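Local coordinates for protein 26S proteasome regulatory subunit rpn10 (Schizosaccharomyces pombe, PDB 2X5N) that protects polyubiquitin chains from disassembly by deubiquitinating enzymes and so promotes protein degradation by the 26S proteasome, at residues Y20-R24 against H142-L146; L2-L8 against Q105-A111. One frame throughout, in Å; residues are numbered along the deposited sequence.

Interaction 1: Y20-R24 against H142-L146; sequences YIPTR and HIGEL
At the C-terminal ends of the parallel strands in the mixed sheet of this von Willebrand factor A domain, Tyr20, from the loop before helix 24-42, and Arg24, the first residue of that helix, meet the chain where it leaves strand 136-143. The amide of Gly144 points at the phenol oxygen: Gly144 N to Tyr20 OH is 2.9 Å with a nearly straight N-H...O angle of 167°, and the same hydroxyl is hydrogen-bonded to the carbonyl of Ile170. Ile143 CB lies 3.6 Å from Tyr20 CZ, while its CD1 touches the CB and CG of Arg24. The Arg24 chain, extended from CG to NE (chi3 -172°), carries the guanidinium past Gly144, whose CA sits over one face, 3.3 Å from Arg24 NH2; a CB on Gly144 would clash with Arg24 NH1. Arg24 then grips Glu145 end-on, Arg24 NH2 to Glu145 OE1 at 2.9 Å and Arg24 NH1 to Glu145 OE2 at 3.2 Å, the guanidinium and carboxylate planes 32° apart. A leucine in place of Arg24 would probably leave the carboxylates of Glu145 and Asp19, both salt-bridged to NH2, without their shared cation. Pro172, following strand 166-170, packs on Tyr20, and the loop residues Met15 and Asn17 touch Arg24.

Interaction 2: L2-L8 against Q105-A111; sequences LEATMIL and QRQRIVA. With SO4 (sulfate ion), chain B.
Glu3 OE1 is gripped from two directions: Arg108 NE donates to it at 2.8 Å in a salt bridge, and a water donates to it at 2.7 Å. That water also accepts from Arg108 NH2, closing a bridge between the two side chains. The carboxylate oxygen lies in the guanidinium plane, yet the carboxylate and guanidinium planes stand 73° apart and NE alone bonds Glu3 directly, so this is a single-nitrogen contact and not a flat two-pronged pair. A bend at chi3 (-68°) in Arg108 turns NE to Glu3, while NH1 is directed to Asp139 and the carbonyl of Ser164; Glu3 OE2 pairs with Lys39.

Beneath these groups the strands run parallel, in register from Glu3-Arg106 to Leu8-Ala111, their axes 21° apart. Backbone bonds alternate in direction, from Arg106 N to Leu2 O through to Leu8 N to Val110 O. Thr5 CG2 meets Val110 CG2 at 3.8 Å on the face that carries Glu3; on the other, Leu8 CD2 reaches Ile109 CG2 at 4.0 Å, and Leu97 of helix 86-98 covers Ala4 and Met6. At the strand starts, Gln105 lays its amide beside the CB of Ala4, NE2 making a weak bond to Glu3 O.

A sulfate, probably from the crystallisation liquor, is held by Leu2 N and Arg106 NE, both 2.9 Å from its O4, and by Arg106 NH2 at O1. The chemistry thus changes along the pair: apolar groups line its later half, whereas the charges of Glu3 and Arg108, with Lys39 and Asp139 as further partners, are likely to offset one another toward the N-terminal ends of the two strands.

In the fold
Interactions 1 and 2 lie on opposite sides of the chain's centre, their own centres 23 Å apart and their nearest atoms about 5 Å apart without touching. The same mixed sheet relates them: interaction 2 joins strands 3-9 and 106-113 in its interior, and interaction 1 lies at the end of strand 136-143, the next neighbour of 106-113. Along the chain the segments alternate, 2-8, 20-24, 105-111 and 142-146. The loop after strand 3-9 reaches the end of 136-143, two places away in the sheet, as helix 24-42 starts. Together the contacts tie early and late parts of the sequence into one VWA domain, through its central strands and through a loop at their C-terminal ends.

Interaction 1: Y20-R24 against H142-L146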
ATOM      1  N   TYR A  20      -6.838 -16.099  -3.626  1.00  5.32           N
ATOM      2  CA  TYR A  20      -6.476 -15.217  -4.744  1.00  4.97           C
ATOM      3  C   TYR A  20      -5.371 -15.927  -5.506  1.00  5.68           C
ATOM      4  O   TYR A  20      -4.508 -16.546  -4.907  1.00  6.65           O
ATOM      5  CB  TYR A  20      -6.002 -13.836  -4.247  1.00  6.06           C
ATOM      6  CG  TYR A  20      -7.085 -13.041  -3.571  1.00  4.76           C
ATOM      7  CD1 TYR A  20      -7.674 -11.939  -4.185  1.00  5.14           C
ATOM      8  CD2 TYR A  20      -7.570 -13.431  -2.326  1.00  5.32           C
ATOM      9  CE1 TYR A  20      -8.693 -11.245  -3.563  1.00  4.96           C
ATOM     10  CE2 TYR A  20      -8.590 -12.735  -1.701  1.00  4.42           C
ATOM     11  CZ  TYR A  20      -9.143 -11.655  -2.329  1.00  4.54           C
ATOM     12  OH  TYR A  20     -10.160 -10.986  -1.696  1.00  5.31           O
ATOM     13  N   ILE A  21      -5.405 -15.859  -6.834  1.00  7.56           N
ATOM     14  CA  ILE A  21      -4.502 -16.633  -7.658  1.00  9.52           C
ATOM     15  C   ILE A  21      -3.153 -15.938  -7.770  1.00  7.40           C
ATOM     16  O   ILE A  21      -3.098 -14.768  -8.091  1.00  7.73           O
ATOM     17  CB  ILE A  21      -5.110 -16.869  -9.063  1.00 15.59           C
ATOM     18  CG1 ILE A  21      -6.279 -17.854  -8.959  1.00 37.33           C
ATOM     19  CG2 ILE A  21      -4.076 -17.459 -10.005  1.00 13.23           C
ATOM     20  CD1 ILE A  21      -7.046 -18.034 -10.247  1.00 56.94           C
ATOM     21  N   PRO A  22      -2.057 -16.658  -7.491  1.00  6.07           N
ATOM     22  CA  PRO A  22      -1.984 -18.033  -6.977  1.00  6.45           C
ATOM     23  C   PRO A  22      -2.014 -18.109  -5.438  1.00  7.01           C
ATOM     24  O   PRO A  22      -2.423 -19.130  -4.875  1.00  8.11           O
ATOM     25  CB  PRO A  22      -0.638 -18.516  -7.514  1.00  8.84           C
ATOM     26  CG  PRO A  22       0.206 -17.254  -7.515  1.00  9.29           C
ATOM     27  CD  PRO A  22      -0.731 -16.142  -7.880  1.00  7.11           C
ATOM     28  N   THR A  23      -1.576 -17.036  -4.778  1.00  5.90           N
ATOM     29  CA  THR A  23      -1.793 -16.822  -3.347  1.00  5.58           C
ATOM     30  C   THR A  23      -2.096 -15.344  -3.172  1.00  4.52           C
ATOM     31  O   THR A  23      -1.788 -14.538  -4.035  1.00  5.74           O
ATOM     32  CB  THR A  23      -0.560 -17.160  -2.489  1.00  6.77           C
ATOM     33  OG1 THR A  23       0.517 -16.289  -2.836  1.00  8.04           O
ATOM     34  CG2 THR A  23      -0.160 -18.617  -2.676  1.00  9.36           C
ATOM     35  N   ARG A  24      -2.646 -14.964  -2.031  1.00  5.37           N
ATOM     36  CA  ARG A  24      -2.806 -13.561  -1.704  1.00  4.98           C
ATOM     37  C   ARG A  24      -1.497 -12.824  -1.814  1.00  6.04           C
ATOM     38  O   ARG A  24      -1.430 -11.756  -2.398  1.00  5.72           O
ATOM     39  CB  ARG A  24      -3.360 -13.410  -0.305  1.00  5.45           C
ATOM     40  CG  ARG A  24      -4.791 -13.827  -0.154  1.00  5.90           C
ATOM     41  CD  ARG A  24      -5.276 -13.540   1.290  1.00  7.03           C
ATOM     42  NE  ARG A  24      -6.597 -14.111   1.522  1.00  5.15           N
ATOM     43  CZ  ARG A  24      -7.288 -13.983   2.642  1.00  5.38           C
ATOM     44  NH1 ARG A  24      -6.827 -13.260   3.652  1.00  7.07           N
ATOM     45  NH2 ARG A  24      -8.465 -14.573   2.739  1.00  6.22           N
ATOM     46  N   HIS A 142      -7.853  -3.715  -0.083  1.00  4.46           N
ATOM     47  CA  HIS A 142      -8.342  -4.618   0.943  1.00  3.95           C
ATOM     48  C   HIS A 142      -8.807  -5.915   0.280  1.00  3.49           C
ATOM     49  O   HIS A 142      -9.673  -5.885  -0.607  1.00  4.36           O
ATOM     50  CB  HIS A 142      -9.493  -3.940   1.684  1.00  4.47           C
ATOM     51  CG  HIS A 142      -9.870  -4.623   2.961  1.00  7.53           C
ATOM     52  ND1 HIS A 142     -11.091  -4.431   3.566  1.00 10.05           N
ATOM     53  CD2 HIS A 142      -9.179  -5.465   3.769  1.00  8.73           C
ATOM     54  CE1 HIS A 142     -11.145  -5.139   4.682  1.00 11.39           C
ATOM     55  NE2 HIS A 142      -9.995  -5.777   4.827  1.00 10.40           N
ATOM     56  N   ILE A 143      -8.223  -7.031   0.706  1.00  3.63           N
ATOM     57  CA  ILE A 143      -8.566  -8.349   0.179  1.00  4.00           C
ATOM     58  C   ILE A 143      -8.815  -9.321   1.328  1.00  5.00           C
ATOM     59  O   ILE A 143      -8.439  -9.052   2.471  1.00  6.16           O
ATOM     60  CB  ILE A 143      -7.438  -8.891  -0.749  1.00  4.14           C
ATOM     61  CG1 ILE A 143      -6.180  -9.239   0.023  1.00  4.64           C
ATOM     62  CG2 ILE A 143      -7.222  -7.917  -1.901  1.00  5.62           C
ATOM     63  CD1 ILE A 143      -5.119  -9.862  -0.843  1.00  8.28           C
ATOM     64  N   GLY A 144      -9.441 -10.442   1.009  1.00  5.99           N
ATOM     65  CA  GLY A 144      -9.608 -11.521   1.965  1.00  6.81           C
ATOM     66  C   GLY A 144     -10.974 -11.548   2.587  1.00  9.83           C
ATOM     67  O   GLY A 144     -11.988 -11.585   1.885  1.00 12.15           O
ATOM     68  N   GLU A 145     -10.983 -11.506   3.910  1.00 12.27           N
ATOM     69  CA  GLU A 145     -12.205 -11.331   4.664  1.00 14.50           C
ATOM     70  C   GLU A 145     -12.569  -9.842   4.610  1.00 15.81           C
ATOM     71  O   GLU A 145     -11.771  -8.957   5.007  1.00 20.37           O
ATOM     72  CB  GLU A 145     -11.983 -11.798   6.102  1.00 22.66           C
ATOM     73  CG  GLU A 145     -11.707 -13.292   6.219  1.00 27.56           C
ATOM     74  CD  GLU A 145     -10.416 -13.747   5.532  1.00 26.18           C
ATOM     75  OE1 GLU A 145     -10.499 -14.801   4.855  1.00 19.69           O
ATOM     76  OE2 GLU A 145      -9.339 -13.071   5.665  1.00 25.24           O
ATOM     77  N   LEU A 146     -13.746  -9.559   4.071  1.00 18.20           N
ATOM     78  CA  LEU A 146     -14.181  -8.188   3.848  1.00 36.32           C
ATOM     79  C   LEU A 146     -15.469  -7.923   4.608  1.00 32.92           C
ATOM     80  O   LEU A 146     -15.905  -6.777   4.719  1.00 37.43           O
ATOM     81  CB  LEU A 146     -14.400  -7.937   2.355  1.00 64.33           C
ATOM     82  CG  LEU A 146     -13.199  -8.175   1.437  1.00 86.58           C
ATOM     83  CD1 LEU A 146     -13.614  -8.069  -0.020  1.00105.90           C
ATOM     84  CD2 LEU A 146     -12.075  -7.204   1.749  1.00102.66           C
TER

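Interaction 2: L2-L8 against Q105-A111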
ATOM      1  N   LEU A   2       3.189  15.117  -8.785  1.00  5.50           N
ATOM      2  CA  LEU A   2       4.524  14.904  -8.264  1.00  4.92           C
ATOM      3  C   LEU A   2       4.422  14.448  -6.807  1.00  4.29           C
ATOM      4  O   LEU A   2       4.043  15.222  -5.922  1.00  4.42           O
ATOM      5  CB  LEU A   2       5.340  16.184  -8.387  1.00  5.94           C
ATOM      6  CG  LEU A   2       6.727  16.128  -7.760  1.00  6.11           C
ATOM      7  CD1 LEU A   2       7.611  15.154  -8.482  1.00  8.33           C
ATOM      8  CD2 LEU A   2       7.369  17.512  -7.818  1.00  9.78           C
ATOM      9  N   GLU A   3       4.711  13.166  -6.584  1.00  4.96           N
ATOM     10  CA  GLU A   3       4.543  12.549  -5.278  1.00  3.65           C
ATOM     11  C   GLU A   3       5.550  11.416  -5.045  1.00  3.89           C
ATOM     12  O   GLU A   3       6.009  10.751  -5.979  1.00  5.13           O
ATOM     13  CB  GLU A   3       3.098  12.044  -5.078  1.00  5.50           C
ATOM     14  CG  GLU A   3       2.671  10.930  -6.040  1.00  6.27           C
ATOM     15  CD  GLU A   3       1.216  10.528  -5.890  1.00  6.23           C
ATOM     16  OE1 GLU A   3       0.591  10.860  -4.866  1.00  6.93           O
ATOM     17  OE2 GLU A   3       0.690   9.845  -6.797  1.00  6.41           O
ATOM     18  N   ALA A   4       5.864  11.216  -3.770  1.00  3.93           N
ATOM     19  CA  ALA A   4       6.618  10.080  -3.266  1.00  3.74           C
ATOM     20  C   ALA A   4       5.627   9.127  -2.643  1.00  3.70           C
ATOM     21  O   ALA A   4       4.783   9.543  -1.833  1.00  5.12           O
ATOM     22  CB  ALA A   4       7.580  10.546  -2.183  1.00  5.21           C
ATOM     23  N   THR A   5       5.738   7.849  -2.972  1.00  3.39           N
ATOM     24  CA  THR A   5       4.764   6.863  -2.521  1.00  3.50           C
ATOM     25  C   THR A   5       5.468   5.728  -1.818  1.00  4.52           C
ATOM     26  O   THR A   5       6.367   5.096  -2.384  1.00  4.34           O
ATOM     27  CB  THR A   5       3.978   6.273  -3.714  1.00  4.63           C
ATOM     28  OG1 THR A   5       3.331   7.318  -4.448  1.00  4.39           O
ATOM     29  CG2 THR A   5       2.916   5.285  -3.278  1.00  5.56           C
ATOM     30  N   MET A   6       5.051   5.461  -0.583  1.00  3.26           N
ATOM     31  CA  MET A   6       5.476   4.253   0.105  1.00  3.42           C
ATOM     32  C   MET A   6       4.426   3.180  -0.122  1.00  3.30           C
ATOM     33  O   MET A   6       3.254   3.382   0.214  1.00  4.00           O
ATOM     34  CB  MET A   6       5.660   4.479   1.605  1.00  5.46           C
ATOM     35  CG  MET A   6       6.837   5.381   1.980  1.00  8.58           C
ATOM     36  SD  MET A   6       8.438   4.779   1.445  1.00 10.68           S
ATOM     37  CE  MET A   6       8.563   3.265   2.247  1.00 12.38           C
ATOM     38  N   ILE A   7       4.857   2.065  -0.703  1.00  3.23           N
ATOM     39  CA  ILE A   7       4.008   0.915  -0.963  1.00  3.44           C
ATOM     40  C   ILE A   7       4.248  -0.115   0.144  1.00  3.33           C
ATOM     41  O   ILE A   7       5.365  -0.537   0.365  1.00  4.25           O
ATOM     42  CB  ILE A   7       4.254   0.309  -2.376  1.00  4.11           C
ATOM     43  CG1 ILE A   7       4.014   1.382  -3.461  1.00  4.24           C
ATOM     44  CG2 ILE A   7       3.333  -0.861  -2.554  1.00  5.35           C
ATOM     45  CD1 ILE A   7       4.441   1.014  -4.852  1.00  5.75           C
ATOM     46  N   LEU A   8       3.176  -0.461   0.850  1.00  3.54           N
ATOM     47  CA  LEU A   8       3.221  -1.322   2.011  1.00  4.09           C
ATOM     48  C   LEU A   8       2.561  -2.646   1.672  1.00  4.78           C
ATOM     49  O   LEU A   8       1.352  -2.696   1.381  1.00  5.81           O
ATOM     50  CB  LEU A   8       2.460  -0.686   3.180  1.00  4.05           C
ATOM     51  CG  LEU A   8       3.245   0.310   4.044  1.00  4.20           C
ATOM     52  CD1 LEU A   8       3.939   1.397   3.203  1.00  5.47           C
ATOM     53  CD2 LEU A   8       2.332   0.966   5.070  1.00  6.23           C
ATOM     54  N   GLN A 105       7.864  16.811  -3.517  1.00  5.43           N
ATOM     55  CA  GLN A 105       6.937  15.695  -3.665  1.00  5.31           C
ATOM     56  C   GLN A 105       5.878  15.673  -2.570  1.00  5.04           C
ATOM     57  O   GLN A 105       6.189  15.749  -1.393  1.00  5.35           O
ATOM     58  CB  GLN A 105       7.716  14.377  -3.603  1.00  4.72           C
ATOM     59  CG  GLN A 105       8.537  14.013  -4.827  1.00  6.72           C
ATOM     60  CD  GLN A 105       9.341  12.780  -4.561  1.00  6.26           C
ATOM     61  OE1 GLN A 105      10.132  12.726  -3.617  1.00  9.13           O
ATOM     62  NE2 GLN A 105       9.035  11.733  -5.287  1.00  9.30           N
ATOM     63  N   ARG A 106       4.632  15.513  -2.994  1.00  4.94           N
ATOM     64  CA  ARG A 106       3.546  15.169  -2.102  1.00  4.80           C
ATOM     65  C   ARG A 106       3.811  13.804  -1.489  1.00  4.60           C
ATOM     66  O   ARG A 106       4.652  13.051  -1.976  1.00  5.29           O
ATOM     67  CB  ARG A 106       2.232  15.134  -2.881  1.00  5.12           C
ATOM     68  CG  ARG A 106       1.866  16.448  -3.589  1.00  6.42           C
ATOM     69  CD  ARG A 106       0.816  16.184  -4.642  1.00  9.90           C
ATOM     70  NE  ARG A 106       0.475  17.330  -5.492  1.00 10.06           N
ATOM     71  CZ  ARG A 106      -0.438  18.241  -5.186  1.00 12.31           C
ATOM     72  NH1 ARG A 106      -1.070  18.185  -4.020  1.00 15.43           N
ATOM     73  NH2 ARG A 106      -0.700  19.225  -6.035  1.00 12.13           N
ATOM     74  N   GLN A 107       3.080  13.480  -0.432  1.00  4.88           N
ATOM     75  CA  GLN A 107       3.302  12.239   0.295  1.00  5.18           C
ATOM     76  C   GLN A 107       2.104  11.313   0.185  1.00  3.81           C
ATOM     77  O   GLN A 107       0.964  11.723   0.413  1.00  5.75           O
ATOM     78  CB  GLN A 107       3.587  12.539   1.758  1.00  6.12           C
ATOM     79  CG  GLN A 107       4.799  13.470   1.978  1.00  6.02           C
ATOM     80  CD  GLN A 107       5.037  13.702   3.452  1.00  9.34           C
ATOM     81  OE1 GLN A 107       5.502  12.817   4.136  1.00 12.11           O
ATOM     82  NE2 GLN A 107       4.692  14.873   3.947  1.00 11.76           N
ATOM     83  N   ARG A 108       2.380  10.053  -0.185  1.00  3.89           N
ATOM     84  CA  ARG A 108       1.309   9.072  -0.334  1.00  3.13           C
ATOM     85  C   ARG A 108       1.760   7.713   0.190  1.00  3.43           C
ATOM     86  O   ARG A 108       2.915   7.318   0.031  1.00  4.14           O
ATOM     87  CB  ARG A 108       0.884   8.941  -1.806  1.00  4.97           C
ATOM     88  CG  ARG A 108      -0.229   7.890  -2.061  1.00  5.13           C
ATOM     89  CD  ARG A 108      -0.694   7.872  -3.535  1.00  4.92           C
ATOM     90  NE  ARG A 108      -1.382   9.117  -3.843  1.00  5.68           N
ATOM     91  CZ  ARG A 108      -2.639   9.387  -3.534  1.00  5.34           C
ATOM     92  NH1 ARG A 108      -3.441   8.457  -3.047  1.00  6.91           N
ATOM     93  NH2 ARG A 108      -3.095  10.607  -3.728  1.00  6.41           N
ATOM     94  N   ILE A 109       0.805   6.988   0.756  1.00  3.42           N
ATOM     95  CA  ILE A 109       0.958   5.591   1.132  1.00  3.91           C
ATOM     96  C   ILE A 109      -0.034   4.767   0.325  1.00  3.15           C
ATOM     97  O   ILE A 109      -1.197   5.133   0.225  1.00  3.96           O
ATOM     98  CB  ILE A 109       0.664   5.397   2.646  1.00  4.33           C
ATOM     99  CG1 ILE A 109       1.723   6.154   3.447  1.00  5.14           C
ATOM    100  CG2 ILE A 109       0.609   3.906   2.989  1.00  6.04           C
ATOM    101  CD1 ILE A 109       1.430   6.209   4.927  1.00  8.64           C
ATOM    102  N   VAL A 110       0.421   3.647  -0.246  1.00  3.51           N
ATOM    103  CA  VAL A 110      -0.486   2.636  -0.830  1.00  4.15           C
ATOM    104  C   VAL A 110      -0.263   1.353  -0.043  1.00  3.29           C
ATOM    105  O   VAL A 110       0.834   0.828  -0.066  1.00  5.11           O
ATOM    106  CB  VAL A 110      -0.236   2.406  -2.335  1.00  3.98           C
ATOM    107  CG1 VAL A 110      -1.152   1.309  -2.849  1.00  5.98           C
ATOM    108  CG2 VAL A 110      -0.497   3.693  -3.084  1.00  6.38           C
ATOM    109  N   ALA A 111      -1.275   0.902   0.694  1.00  3.35           N
ATOM    110  CA  ALA A 111      -1.127  -0.234   1.579  1.00  4.42           C
ATOM    111  C   ALA A 111      -2.084  -1.356   1.219  1.00  3.91           C
ATOM    112  O   ALA A 111      -3.278  -1.121   0.993  1.00  6.01           O
ATOM    113  CB  ALA A 111      -1.384   0.182   3.032  1.00  3.96           C
TER
HETATM  114  S   SO4 B1194       1.554  18.485  -9.080  0.85  9.24           S
HETATM  115  O1  SO4 B1194       0.259  19.060  -8.716  0.92 13.73           O
HETATM  116  O2  SO4 B1194       1.424  17.719 -10.334  0.74  9.75           O
HETATM  117  O3  SO4 B1194       2.476  19.595  -9.274  0.80 11.17           O
HETATM  118  O4  SO4 B1194       1.986  17.671  -7.983  1.00  9.17           O
HETATM  119  O   HOH W   1      -0.985  12.804  -3.740  1.00 11.58           O